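PDB 4MF4: HpcH/HpaI aldolase/citrate lyase family protein from Burkholderia cenocepacia, which belongs to the HpcH/HpaI aldolase/citrate lyase family and folds as a closed TIM barrel of eight parallel strands, with six copies in the assembly. Local coordinates for residues W50-M55 with E80-V85; A101-F106 with Q158-V163; G29-L34 with V249-S254. All coordinates share one frame; numbering follows the deposited sequence.

Interaction 1: W50-M55 with E80-V85. With EDO (1,2-ethanediol), chain G.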
ATOM      1  N   TRP A  50     -18.347  11.380 -18.052  1.00 14.93           N
ATOM      2  CA  TRP A  50     -17.043  11.604 -17.404  1.00 14.44           C
ATOM      3  C   TRP A  50     -17.075  11.216 -15.946  1.00 13.51           C
ATOM      4  O   TRP A  50     -18.146  11.161 -15.353  1.00 12.42           O
ATOM      5  CB  TRP A  50     -16.573  13.066 -17.595  1.00 14.94           C
ATOM      6  CG  TRP A  50     -17.533  14.088 -17.115  1.00 15.67           C
ATOM      7  CD1 TRP A  50     -18.688  14.501 -17.732  1.00 16.02           C
ATOM      8  CD2 TRP A  50     -17.439  14.834 -15.905  1.00 16.50           C
ATOM      9  NE1 TRP A  50     -19.321  15.457 -16.967  1.00 15.94           N
ATOM     10  CE2 TRP A  50     -18.576  15.673 -15.837  1.00 16.41           C
ATOM     11  CE3 TRP A  50     -16.519  14.861 -14.856  1.00 17.34           C
ATOM     12  CZ2 TRP A  50     -18.802  16.541 -14.780  1.00 16.80           C
ATOM     13  CZ3 TRP A  50     -16.735  15.758 -13.817  1.00 18.20           C
ATOM     14  CH2 TRP A  50     -17.897  16.570 -13.787  1.00 17.72           C
ATOM     15  N   LEU A  51     -15.906  10.918 -15.383  1.00 12.35           N
ATOM     16  CA  LEU A  51     -15.762  10.606 -13.972  1.00 12.80           C
ATOM     17  C   LEU A  51     -14.604  11.413 -13.404  1.00 12.99           C
ATOM     18  O   LEU A  51     -13.556  11.488 -14.025  1.00 13.02           O
ATOM     19  CB  LEU A  51     -15.455   9.119 -13.765  1.00 13.61           C
ATOM     20  CG  LEU A  51     -16.473   8.095 -14.264  1.00 14.39           C
ATOM     21  CD1 LEU A  51     -15.929   6.668 -14.169  1.00 14.82           C
ATOM     22  CD2 LEU A  51     -17.727   8.170 -13.434  1.00 14.46           C
ATOM     23  N   CYS A  52     -14.792  12.050 -12.257  1.00 13.24           N
ATOM     24  CA  CYS A  52     -13.744  12.959 -11.708  1.00 13.37           C
ATOM     25  C   CYS A  52     -12.997  12.345 -10.522  1.00 12.41           C
ATOM     26  O   CYS A  52     -13.615  12.030  -9.510  1.00 12.61           O
ATOM     27  CB  CYS A  52     -14.321  14.307 -11.288  1.00 13.72           C
ATOM     28  SG  CYS A  52     -13.023  15.477 -10.849  1.00 15.71           S
ATOM     29  N   ILE A  53     -11.703  12.155 -10.679  1.00 11.00           N
ATOM     30  CA  ILE A  53     -10.841  11.717  -9.573  1.00 11.64           C
ATOM     31  C   ILE A  53     -10.386  12.973  -8.859  1.00 11.61           C
ATOM     32  O   ILE A  53      -9.604  13.743  -9.386  1.00 11.55           O
ATOM     33  CB  ILE A  53      -9.649  10.895 -10.074  1.00 12.02           C
ATOM     34  CG1 ILE A  53     -10.125   9.639 -10.803  1.00 12.08           C
ATOM     35  CG2 ILE A  53      -8.701  10.487  -8.933  1.00 11.64           C
ATOM     36  CD1 ILE A  53      -9.083   9.117 -11.764  1.00 12.93           C
ATOM     37  N   ASP A  54     -10.880  13.195  -7.644  1.00 11.89           N
ATOM     38  CA  ASP A  54     -10.584  14.447  -6.923  1.00 11.87           C
ATOM     39  C   ASP A  54      -9.284  14.345  -6.082  1.00 11.48           C
ATOM     40  O   ASP A  54      -9.211  13.482  -5.256  1.00 11.40           O
ATOM     41  CB  ASP A  54     -11.724  14.751  -6.008  1.00 12.38           C
ATOM     42  CG  ASP A  54     -11.601  16.097  -5.329  1.00 13.14           C
ATOM     43  OD1 ASP A  54     -10.785  16.941  -5.758  1.00 13.08           O
ATOM     44  OD2 ASP A  54     -12.445  16.348  -4.445  1.00 14.61           O
ATOM     45  N   MET A  55      -8.318  15.238  -6.306  1.00 11.04           N
ATOM     46  CA  MET A  55      -7.087  15.326  -5.505  1.00 11.82           C
ATOM     47  C   MET A  55      -7.179  16.460  -4.491  1.00 12.26           C
ATOM     48  O   MET A  55      -6.343  16.562  -3.595  1.00 12.20           O
ATOM     49  CB  MET A  55      -5.863  15.545  -6.370  1.00 11.28           C
ATOM     50  CG  MET A  55      -5.746  14.563  -7.518  1.00 11.41           C
ATOM     51  SD  MET A  55      -4.206  14.862  -8.376  1.00 12.51           S
ATOM     52  CE  MET A  55      -2.944  14.449  -7.167  1.00 11.95           C
ATOM     53  N   GLU A  80     -14.898   9.363 -19.758  1.00 18.25           N
ATOM     54  CA  GLU A  80     -13.649  10.080 -19.857  1.00 18.47           C
ATOM     55  C   GLU A  80     -13.267  10.499 -18.438  1.00 16.24           C
ATOM     56  O   GLU A  80     -14.028  11.161 -17.779  1.00 15.54           O
ATOM     57  CB  GLU A  80     -13.846  11.309 -20.746  1.00 20.46           C
ATOM     58  CG  GLU A  80     -13.949  10.990 -22.235  1.00 23.46           C
ATOM     59  CD  GLU A  80     -12.586  10.997 -22.941  1.00 25.55           C
ATOM     60  OE1 GLU A  80     -11.574  11.321 -22.279  1.00 24.55           O
ATOM     61  OE2 GLU A  80     -12.547  10.760 -24.178  1.00 27.95           O
ATOM     62  N   PRO A  81     -12.089  10.104 -17.957  1.00 15.28           N
ATOM     63  CA  PRO A  81     -11.633  10.622 -16.666  1.00 14.52           C
ATOM     64  C   PRO A  81     -11.255  12.118 -16.682  1.00 14.10           C
ATOM     65  O   PRO A  81     -10.696  12.671 -17.679  1.00 14.09           O
ATOM     66  CB  PRO A  81     -10.378   9.778 -16.343  1.00 15.17           C
ATOM     67  CG  PRO A  81     -10.057   9.037 -17.573  1.00 15.72           C
ATOM     68  CD  PRO A  81     -11.054   9.325 -18.648  1.00 15.94           C
ATOM     69  N   VAL A  82     -11.579  12.764 -15.577  1.00 13.64           N
ATOM     70  CA  VAL A  82     -11.165  14.134 -15.303  1.00 12.98           C
ATOM     71  C   VAL A  82     -10.424  14.075 -13.961  1.00 12.72           C
ATOM     72  O   VAL A  82     -10.857  13.336 -13.034  1.00 11.67           O
ATOM     73  CB  VAL A  82     -12.430  15.017 -15.179  1.00 12.91           C
ATOM     74  CG1 VAL A  82     -12.078  16.428 -14.739  1.00 12.97           C
ATOM     75  CG2 VAL A  82     -13.213  15.043 -16.507  1.00 12.79           C
ATOM     76  N   VAL A  83      -9.321  14.814 -13.841  1.00 12.79           N
ATOM     77  CA  VAL A  83      -8.618  14.920 -12.551  1.00 12.58           C
ATOM     78  C   VAL A  83      -8.715  16.327 -12.007  1.00 12.47           C
ATOM     79  O   VAL A  83      -8.355  17.292 -12.707  1.00 10.96           O
ATOM     80  CB  VAL A  83      -7.124  14.456 -12.655  1.00 13.19           C
ATOM     81  CG1 VAL A  83      -6.359  14.761 -11.373  1.00 13.41           C
ATOM     82  CG2 VAL A  83      -7.043  12.972 -12.938  1.00 13.12           C
ATOM     83  N   ARG A  84      -9.235  16.497 -10.785  1.00 12.77           N
ATOM     84  CA  ARG A  84      -9.109  17.827 -10.139  1.00 14.12           C
ATOM     85  C   ARG A  84      -7.840  17.882  -9.292  1.00 14.94           C
ATOM     86  O   ARG A  84      -7.766  17.177  -8.270  1.00 15.04           O
ATOM     87  CB  ARG A  84     -10.298  18.197  -9.266  1.00 14.86           C
ATOM     88  CG  ARG A  84     -10.030  19.513  -8.501  1.00 14.34           C
ATOM     89  CD  ARG A  84     -11.287  20.175  -8.010  1.00 15.26           C
ATOM     90  NE  ARG A  84     -11.834  19.481  -6.855  1.00 15.70           N
ATOM     91  CZ  ARG A  84     -12.877  19.889  -6.132  1.00 16.86           C
ATOM     92  NH1 ARG A  84     -13.578  20.992  -6.450  1.00 16.82           N
ATOM     93  NH2 ARG A  84     -13.258  19.163  -5.098  1.00 16.71           N
ATOM     94  N   VAL A  85      -6.862  18.716  -9.703  1.00 14.54           N
ATOM     95  CA  VAL A  85      -5.596  18.798  -8.989  1.00 14.61           C
ATOM     96  C   VAL A  85      -5.787  19.588  -7.693  1.00 15.01           C
ATOM     97  O   VAL A  85      -6.777  20.318  -7.549  1.00 15.52           O
ATOM     98  CB  VAL A  85      -4.432  19.370  -9.838  1.00 14.61           C
ATOM     99  CG1 VAL A  85      -4.186  18.488 -11.049  1.00 15.08           C
ATOM    100  CG2 VAL A  85      -4.662  20.826 -10.235  1.00 14.89           C
TER
HETATM  101  C1  EDO G 301     -17.055  19.769  -6.036  1.00 36.36           C
HETATM  102  O1  EDO G 301     -17.437  21.152  -6.172  1.00 39.03           O
HETATM  103  C2  EDO G 301     -16.995  19.299  -4.587  1.00 37.15           C
HETATM  104  O2  EDO G 301     -15.790  19.794  -3.974  1.00 38.99           O
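R84 takes hold of D54 side-on, one nitrogen to each carboxylate oxygen: NE bonds OD1 at 3.0 Å in a salt bridge, and NH2 bonds OD2, also at 3.0 Å. Both oxygens lie close to the guanidinium plane, but both nitrogens come from above the carboxylate plane. The two flat groups are turned 54° apart, so the fork is skewed. Both side chains leave with CG anti to the backbone N and run side by side; a bend at chi3 of R84 (75°) turns its head over to the carboxylate. NH2 also donates to O2 of the bound 1,2-ethanediol at 2.8 Å, again at the edge of the guanidinium. Further back along the same face, V82 CG2 meets W50 CE3 obliquely at 3.7 Å, and C52 SG lies against V82 CG1 at 4.1 Å. The indole of W50 comes from the crowded chi1 position, with CG between the backbone N and carbonyl carbon. These residues face the interior of a TIM barrel, and strands 50-54 and 80-84 are the parallel pair of a beta-alpha-beta unit linked by helix 62-73. Five backbone bonds join the pair, among them V82 N to L51 O and I53 N to V82 O, both 2.8 Å; the latter runs nearly along the C=O axis. On the outward face, I53 and P81 pack on helix 62-73; just past the strand end, M55 crosses V83 obliquely, SD 3.7 Å from CG1. Around the D54-R84 pair, E56 N and W31 NE1 also donate to the carboxylate, which would probably keep D54 ionised, while R84 NH1 donates to Q164 OE1. M55 O accepts a hydrogen bond from R95 NH2 of a neighbouring subunit.

Interaction 2: A101-F106 with Q158-V163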
ATOM      1  N   ALA A 101      -3.774  11.671 -17.318  1.00 16.29           N
ATOM      2  CA  ALA A 101      -5.037  12.380 -17.283  1.00 16.82           C
ATOM      3  C   ALA A 101      -4.937  13.452 -18.366  1.00 16.88           C
ATOM      4  O   ALA A 101      -3.957  14.181 -18.411  1.00 16.58           O
ATOM      5  CB  ALA A 101      -5.286  12.999 -15.912  1.00 16.51           C
ATOM      6  N   ARG A 102      -5.926  13.515 -19.243  1.00 15.93           N
ATOM      7  CA  ARG A 102      -5.901  14.490 -20.347  1.00 16.95           C
ATOM      8  C   ARG A 102      -6.918  15.618 -20.164  1.00 15.74           C
ATOM      9  O   ARG A 102      -6.976  16.550 -20.983  1.00 14.93           O
ATOM     10  CB  ARG A 102      -6.162  13.783 -21.693  1.00 18.68           C
ATOM     11  CG  ARG A 102      -5.109  12.736 -21.996  1.00 20.96           C
ATOM     12  CD  ARG A 102      -5.159  12.232 -23.442  1.00 23.63           C
ATOM     13  NE  ARG A 102      -6.399  11.526 -23.712  1.00 24.97           N
ATOM     14  CZ  ARG A 102      -6.734  11.039 -24.910  1.00 31.57           C
ATOM     15  NH1 ARG A 102      -5.935  11.188 -25.979  1.00 36.87           N
ATOM     16  NH2 ARG A 102      -7.873  10.403 -25.053  1.00 33.10           N
ATOM     17  N   THR A 103      -7.747  15.526 -19.126  1.00 14.52           N
ATOM     18  CA  THR A 103      -8.637  16.623 -18.779  1.00 14.15           C
ATOM     19  C   THR A 103      -8.392  16.954 -17.301  1.00 13.71           C
ATOM     20  O   THR A 103      -8.491  16.085 -16.420  1.00 13.84           O
ATOM     21  CB  THR A 103     -10.118  16.283 -19.033  1.00 14.80           C
ATOM     22  OG1 THR A 103     -10.327  15.883 -20.401  1.00 14.72           O
ATOM     23  CG2 THR A 103     -10.992  17.464 -18.693  1.00 14.62           C
ATOM     24  N   LEU A 104      -8.035  18.198 -17.039  1.00 13.13           N
ATOM     25  CA  LEU A 104      -7.688  18.645 -15.701  1.00 13.10           C
ATOM     26  C   LEU A 104      -8.621  19.744 -15.252  1.00 13.28           C
ATOM     27  O   LEU A 104      -8.985  20.640 -16.065  1.00 13.50           O
ATOM     28  CB  LEU A 104      -6.286  19.204 -15.710  1.00 13.44           C
ATOM     29  CG  LEU A 104      -5.133  18.254 -15.890  1.00 13.83           C
ATOM     30  CD1 LEU A 104      -3.833  18.996 -15.578  1.00 14.06           C
ATOM     31  CD2 LEU A 104      -5.312  17.020 -15.040  1.00 13.76           C
ATOM     32  N   MET A 105      -9.031  19.676 -13.987  1.00 12.98           N
ATOM     33  CA  MET A 105      -9.793  20.737 -13.370  1.00 13.52           C
ATOM     34  C   MET A 105      -8.896  21.468 -12.358  1.00 13.11           C
ATOM     35  O   MET A 105      -8.280  20.840 -11.493  1.00 12.28           O
ATOM     36  CB  MET A 105     -11.041  20.204 -12.658  1.00 14.75           C
ATOM     37  CG  MET A 105     -11.919  21.340 -12.126  1.00 16.23           C
ATOM     38  SD  MET A 105     -13.403  20.789 -11.288  1.00 18.71           S
ATOM     39  CE  MET A 105     -14.094  19.646 -12.463  1.00 18.63           C
ATOM     40  N   PHE A 106      -8.840  22.798 -12.464  1.00 13.28           N
ATOM     41  CA  PHE A 106      -8.079  23.645 -11.523  1.00 13.09           C
ATOM     42  C   PHE A 106      -9.031  24.382 -10.558  1.00 14.79           C
ATOM     43  O   PHE A 106      -9.970  25.098 -10.992  1.00 14.68           O
ATOM     44  CB  PHE A 106      -7.267  24.665 -12.320  1.00 13.66           C
ATOM     45  CG  PHE A 106      -6.162  24.068 -13.093  1.00 12.62           C
ATOM     46  CD1 PHE A 106      -6.394  23.487 -14.329  1.00 12.69           C
ATOM     47  CD2 PHE A 106      -4.880  24.039 -12.559  1.00 12.66           C
ATOM     48  CE1 PHE A 106      -5.349  22.941 -15.059  1.00 11.96           C
ATOM     49  CE2 PHE A 106      -3.845  23.484 -13.266  1.00 12.70           C
ATOM     50  CZ  PHE A 106      -4.086  22.925 -14.530  1.00 12.13           C
ATOM     51  N   GLN A 158      -4.781  17.348 -27.285  1.00 19.59           N
ATOM     52  CA  GLN A 158      -5.732  16.503 -26.585  1.00 19.46           C
ATOM     53  C   GLN A 158      -5.897  16.845 -25.109  1.00 18.57           C
ATOM     54  O   GLN A 158      -6.678  16.197 -24.436  1.00 17.80           O
ATOM     55  CB  GLN A 158      -5.385  15.019 -26.741  1.00 19.85           C
ATOM     56  CG  GLN A 158      -5.324  14.509 -28.182  1.00 21.17           C
ATOM     57  CD  GLN A 158      -6.488  14.977 -29.017  1.00 21.61           C
ATOM     58  OE1 GLN A 158      -7.623  15.002 -28.559  1.00 23.28           O
ATOM     59  NE2 GLN A 158      -6.200  15.390 -30.234  1.00 21.97           N
ATOM     60  N   VAL A 159      -5.181  17.854 -24.618  1.00 18.14           N
ATOM     61  CA  VAL A 159      -5.331  18.254 -23.209  1.00 18.14           C
ATOM     62  C   VAL A 159      -6.414  19.312 -23.063  1.00 17.70           C
ATOM     63  O   VAL A 159      -6.395  20.341 -23.754  1.00 16.85           O
ATOM     64  CB  VAL A 159      -4.020  18.797 -22.623  1.00 19.37           C
ATOM     65  CG1 VAL A 159      -4.231  19.236 -21.185  1.00 20.42           C
ATOM     66  CG2 VAL A 159      -2.948  17.738 -22.654  1.00 19.63           C
ATOM     67  N   ALA A 160      -7.382  19.048 -22.194  1.00 16.71           N
ATOM     68  CA  ALA A 160      -8.437  19.996 -21.882  1.00 16.31           C
ATOM     69  C   ALA A 160      -8.315  20.589 -20.486  1.00 15.35           C
ATOM     70  O   ALA A 160      -7.917  19.913 -19.552  1.00 13.66           O
ATOM     71  CB  ALA A 160      -9.785  19.335 -22.050  1.00 18.10           C
ATOM     72  N   VAL A 161      -8.639  21.877 -20.372  1.00 14.71           N
ATOM     73  CA  VAL A 161      -8.518  22.605 -19.121  1.00 13.97           C
ATOM     74  C   VAL A 161      -9.903  23.116 -18.698  1.00 13.87           C
ATOM     75  O   VAL A 161     -10.596  23.810 -19.441  1.00 14.39           O
ATOM     76  CB  VAL A 161      -7.524  23.766 -19.230  1.00 14.20           C
ATOM     77  CG1 VAL A 161      -7.530  24.646 -17.978  1.00 14.05           C
ATOM     78  CG2 VAL A 161      -6.122  23.265 -19.554  1.00 14.56           C
ATOM     79  N   ILE A 162     -10.272  22.755 -17.481  1.00 13.84           N
ATOM     80  CA  ILE A 162     -11.483  23.216 -16.799  1.00 13.98           C
ATOM     81  C   ILE A 162     -11.049  24.086 -15.605  1.00 14.41           C
ATOM     82  O   ILE A 162     -10.241  23.647 -14.741  1.00 13.76           O
ATOM     83  CB  ILE A 162     -12.318  22.046 -16.245  1.00 13.69           C
ATOM     84  CG1 ILE A 162     -12.624  21.025 -17.338  1.00 14.62           C
ATOM     85  CG2 ILE A 162     -13.617  22.575 -15.637  1.00 13.83           C
ATOM     86  CD1 ILE A 162     -13.299  19.750 -16.870  1.00 15.15           C
ATOM     87  N   VAL A 163     -11.566  25.318 -15.562  1.00 14.21           N
ATOM     88  CA  VAL A 163     -11.249  26.255 -14.469  1.00 14.14           C
ATOM     89  C   VAL A 163     -12.459  26.398 -13.537  1.00 15.15           C
ATOM     90  O   VAL A 163     -13.577  26.661 -13.984  1.00 13.29           O
ATOM     91  CB  VAL A 163     -10.779  27.618 -14.983  1.00 15.20           C
ATOM     92  CG1 VAL A 163      -9.470  27.432 -15.735  1.00 15.67           C
ATOM     93  CG2 VAL A 163     -11.786  28.317 -15.888  1.00 15.30           C
TER
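I162 carries the tight part of this contact, burying more surface here than any other residue of the two segments. Its branches reach opposite ways along strand 103-106. CG1, anti to the carbonyl carbon, leads through an extended chi2 (173°) to CD1, which lies 3.7 Å from T103 CG2; CG2, anti to the backbone N, touches M105 CG at 4.1 Å. A160 CB fits beside T103, whose OG1 is 3.9 Å away and takes its hydrogen bond from N14 ND2. Behind these side chains the backbones are locked by four nearly straight bonds. A160 N donates to R102 O at 2.8 Å, L104 N to A160 O, I162 N to L104 O, and F106 N to I162 O at 2.8 Å; all but the second run nearly along the C=O axis. Strands 103-106 and 160-165 are the fourth and fifth of the TIM barrel, parallel neighbours although 51 residues separate the segments. T103, M105, A160 and I162 look into the barrel, where M105 and I162 also meet F187. On the outer face, L104 and F106 turn to helix 90-98. F106 crosses V161 obliquely, with CD1 4.0 Å from V161 CG1, and the edge of its ring receives I162 O in plane, 3.9 Å from CD1. Packing slackens at the start of the strands, where R102 and Q158 are partly exposed. Their side chains run alongside one another, the guanidinium and amide planes 49° apart, and R102 NH1 comes no nearer to Q158 than 3.9 Å from CB. The guanidinium instead makes weak bonds to the backbone O atoms of L12 and T13, in the chain's N-terminal residues.

Interaction 3: G29-L34 with V249-S254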
ATOM      1  N   GLY A  29     -21.445  13.665 -15.356  1.00 14.76           N
ATOM      2  CA  GLY A  29     -20.262  13.174 -14.662  1.00 13.86           C
ATOM      3  C   GLY A  29     -20.622  12.714 -13.278  1.00 14.38           C
ATOM      4  O   GLY A  29     -21.708  13.009 -12.764  1.00 14.40           O
ATOM      5  N   LEU A  30     -19.714  11.980 -12.665  1.00 15.19           N
ATOM      6  CA  LEU A  30     -19.880  11.585 -11.285  1.00 15.58           C
ATOM      7  C   LEU A  30     -18.541  11.920 -10.597  1.00 15.16           C
ATOM      8  O   LEU A  30     -17.504  11.708 -11.207  1.00 14.22           O
ATOM      9  CB  LEU A  30     -20.129  10.079 -11.286  1.00 16.94           C
ATOM     10  CG  LEU A  30     -20.618   9.382 -10.035  1.00 18.45           C
ATOM     11  CD1 LEU A  30     -22.014   9.904  -9.595  1.00 17.91           C
ATOM     12  CD2 LEU A  30     -20.652   7.871 -10.323  1.00 18.85           C
ATOM     13  N   TRP A  31     -18.587  12.464  -9.372  1.00 14.91           N
ATOM     14  CA  TRP A  31     -17.428  12.745  -8.549  1.00 15.33           C
ATOM     15  C   TRP A  31     -16.977  11.471  -7.846  1.00 15.34           C
ATOM     16  O   TRP A  31     -17.815  10.751  -7.257  1.00 13.70           O
ATOM     17  CB  TRP A  31     -17.795  13.761  -7.458  1.00 17.19           C
ATOM     18  CG  TRP A  31     -16.742  14.727  -7.178  1.00 17.86           C
ATOM     19  CD1 TRP A  31     -15.975  14.803  -6.059  1.00 18.45           C
ATOM     20  CD2 TRP A  31     -16.343  15.808  -8.028  1.00 17.72           C
ATOM     21  NE1 TRP A  31     -15.102  15.865  -6.181  1.00 19.53           N
ATOM     22  CE2 TRP A  31     -15.311  16.483  -7.382  1.00 17.81           C
ATOM     23  CE3 TRP A  31     -16.753  16.249  -9.289  1.00 18.44           C
ATOM     24  CZ2 TRP A  31     -14.692  17.598  -7.933  1.00 18.86           C
ATOM     25  CZ3 TRP A  31     -16.129  17.345  -9.845  1.00 19.03           C
ATOM     26  CH2 TRP A  31     -15.108  18.010  -9.176  1.00 18.66           C
ATOM     27  N   LEU A  32     -15.671  11.189  -7.917  1.00 14.76           N
ATOM     28  CA  LEU A  32     -15.118  10.038  -7.245  1.00 15.23           C
ATOM     29  C   LEU A  32     -14.271  10.495  -6.061  1.00 15.58           C
ATOM     30  O   LEU A  32     -13.142  10.938  -6.246  1.00 14.40           O
ATOM     31  CB  LEU A  32     -14.275   9.176  -8.188  1.00 15.49           C
ATOM     32  CG  LEU A  32     -14.904   8.713  -9.496  1.00 16.39           C
ATOM     33  CD1 LEU A  32     -13.887   7.889 -10.270  1.00 16.73           C
ATOM     34  CD2 LEU A  32     -16.179   7.926  -9.263  1.00 16.98           C
ATOM     35  N   SER A  33     -14.850  10.363  -4.864  1.00 17.48           N
ATOM     36  CA  SER A  33     -14.247  10.715  -3.565  1.00 18.72           C
ATOM     37  C   SER A  33     -13.731   9.516  -2.743  1.00 18.84           C
ATOM     38  O   SER A  33     -12.901   9.698  -1.842  1.00 17.15           O
ATOM     39  CB  SER A  33     -15.292  11.410  -2.677  1.00 22.47           C
ATOM     40  OG  SER A  33     -15.844  12.539  -3.337  1.00 27.12           O
ATOM     41  N   LEU A  34     -14.202   8.300  -3.029  1.00 18.18           N
ATOM     42  CA  LEU A  34     -13.911   7.164  -2.158  1.00 16.81           C
ATOM     43  C   LEU A  34     -12.468   6.666  -2.267  1.00 16.55           C
ATOM     44  O   LEU A  34     -11.975   5.985  -1.344  1.00 16.79           O
ATOM     45  CB  LEU A  34     -14.884   5.990  -2.422  1.00 17.95           C
ATOM     46  CG  LEU A  34     -16.363   6.115  -2.024  1.00 18.93           C
ATOM     47  CD1 LEU A  34     -17.147   4.971  -2.699  1.00 20.36           C
ATOM     48  CD2 LEU A  34     -16.465   6.089  -0.506  1.00 20.13           C
ATOM     49  N   VAL A 249     -23.475  14.832 -11.345  1.00 15.19           N
ATOM     50  CA  VAL A 249     -24.624  14.278 -10.623  1.00 14.54           C
ATOM     51  C   VAL A 249     -24.147  13.738  -9.271  1.00 14.29           C
ATOM     52  O   VAL A 249     -24.096  12.515  -9.035  1.00 14.00           O
ATOM     53  CB  VAL A 249     -25.378  13.191 -11.452  1.00 14.67           C
ATOM     54  CG1 VAL A 249     -26.703  12.838 -10.811  1.00 15.77           C
ATOM     55  CG2 VAL A 249     -25.654  13.623 -12.879  1.00 14.50           C
ATOM     56  N   SER A 250     -23.758  14.669  -8.402  1.00 14.00           N
ATOM     57  CA  SER A 250     -23.236  14.378  -7.071  1.00 14.26           C
ATOM     58  C   SER A 250     -21.987  13.471  -7.088  1.00 13.77           C
ATOM     59  O   SER A 250     -21.198  13.527  -8.015  1.00 13.30           O
ATOM     60  CB  SER A 250     -24.363  13.843  -6.176  1.00 14.83           C
ATOM     61  OG  SER A 250     -24.022  13.822  -4.794  1.00 16.10           O
ATOM     62  N   ALA A 251     -21.817  12.642  -6.066  1.00 13.55           N
ATOM     63  CA  ALA A 251     -20.539  11.930  -5.779  1.00 13.07           C
ATOM     64  C   ALA A 251     -20.851  10.506  -5.362  1.00 13.44           C
ATOM     65  O   ALA A 251     -21.966  10.212  -4.816  1.00 12.14           O
ATOM     66  CB  ALA A 251     -19.790  12.649  -4.650  1.00 13.26           C
ATOM     67  N   ASP A 252     -19.883   9.636  -5.629  1.00 12.97           N
ATOM     68  CA  ASP A 252     -19.974   8.214  -5.287  1.00 14.36           C
ATOM     69  C   ASP A 252     -20.374   7.994  -3.828  1.00 14.57           C
ATOM     70  O   ASP A 252     -21.328   7.256  -3.570  1.00 16.23           O
ATOM     71  CB  ASP A 252     -18.645   7.474  -5.601  1.00 14.98           C
ATOM     72  CG  ASP A 252     -17.413   8.102  -4.945  1.00 16.23           C
ATOM     73  OD1 ASP A 252     -17.484   9.143  -4.235  1.00 17.11           O
ATOM     74  OD2 ASP A 252     -16.325   7.512  -5.114  1.00 17.29           O
ATOM     75  N   VAL A 253     -19.694   8.657  -2.891  1.00 14.23           N
ATOM     76  CA  VAL A 253     -19.945   8.378  -1.481  1.00 15.63           C
ATOM     77  C   VAL A 253     -21.348   8.845  -1.072  1.00 15.33           C
ATOM     78  O   VAL A 253     -21.976   8.237  -0.216  1.00 14.50           O
ATOM     79  CB  VAL A 253     -18.881   9.018  -0.555  1.00 16.47           C
ATOM     80  CG1 VAL A 253     -18.881  10.532  -0.627  1.00 16.04           C
ATOM     81  CG2 VAL A 253     -19.075   8.587   0.870  1.00 18.58           C
ATOM     82  N   SER A 254     -21.815   9.949  -1.665  1.00 15.26           N
ATOM     83  CA  SER A 254     -23.149  10.470  -1.378  1.00 15.89           C
ATOM     84  C   SER A 254     -24.247   9.496  -1.848  1.00 15.17           C
ATOM     85  O   SER A 254     -25.229   9.213  -1.142  1.00 14.86           O
ATOM     86  CB  SER A 254     -23.308  11.843  -2.035  1.00 16.38           C
ATOM     87  OG  SER A 254     -22.274  12.720  -1.575  1.00 18.78           O
TER
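Strands 27-32 and 246-251 run parallel, their short stretches 29-32 and 249-251 inclined by 12°, and are joined by three backbone hydrogen bonds, V249 N to G29 O, W31 N to S250 O and D252 N to W31 O. The last of these spans 2.9 Å from D252 N to W31 O. Between the first two bonds strand 246-251 takes up an extra residue, and S250 there has a positive phi (58°). The side chain of D252, just after the N-cap residue A251, dominates beyond the strand ends. Its CG sits in the crowded position between backbone N and carbonyl carbon (chi1 54°), which turns the carboxylate onto the turn after strand 27-32. OD1 accepts S33 N at 3.0 Å from above the carboxylate plane; OD2 accepts L34 N at 3.1 Å on its syn lone pair. Because D252 opens helix 252-268, these two bonds tie the turn to the helix start; V253 N adds a weak bond to OD1. L34 slides past D252 in the opposite direction, with CG close to OD2, and its CD2 rests 3.8 Å from V253 CB. W31 CB abuts A251 CB at 3.6 Å, whereas its indole leads away into the barrel, where the ring meets F229 edge-to-face. L30 CD1 approaches V249 O at 3.4 Å. This is the seam where the first and last strands close the TIM barrel: strand 50-54 flanks 27-32 on its other side, helix 37-43 packs on L30, L32 and D252, helix 252-268 covers L30 through W255, and T260 and A42 of a neighbouring subunit pack on L30 and V253.

In the fold
All three contacts belong to one eight-stranded parallel barrel. Interactions 1 and 2 come in series along the chain, and interaction 3, which brings the first strand against the last, encloses both. Centres of interactions 1 and 2 are about 9 Å apart, with strands 80-84 and 103-106 as direct neighbours; those of 1 and 3 are about 10 Å apart through strands 27-32 and 50-54. Centres of interactions 2 and 3 lie about 18 Å apart, yet M105 and W31 meet inside the barrel. W31 also packs against R84, so inward side chains of the three contacts touch one another in the barrel interior; 1,2-ethanediol is bound beside R84 and W31.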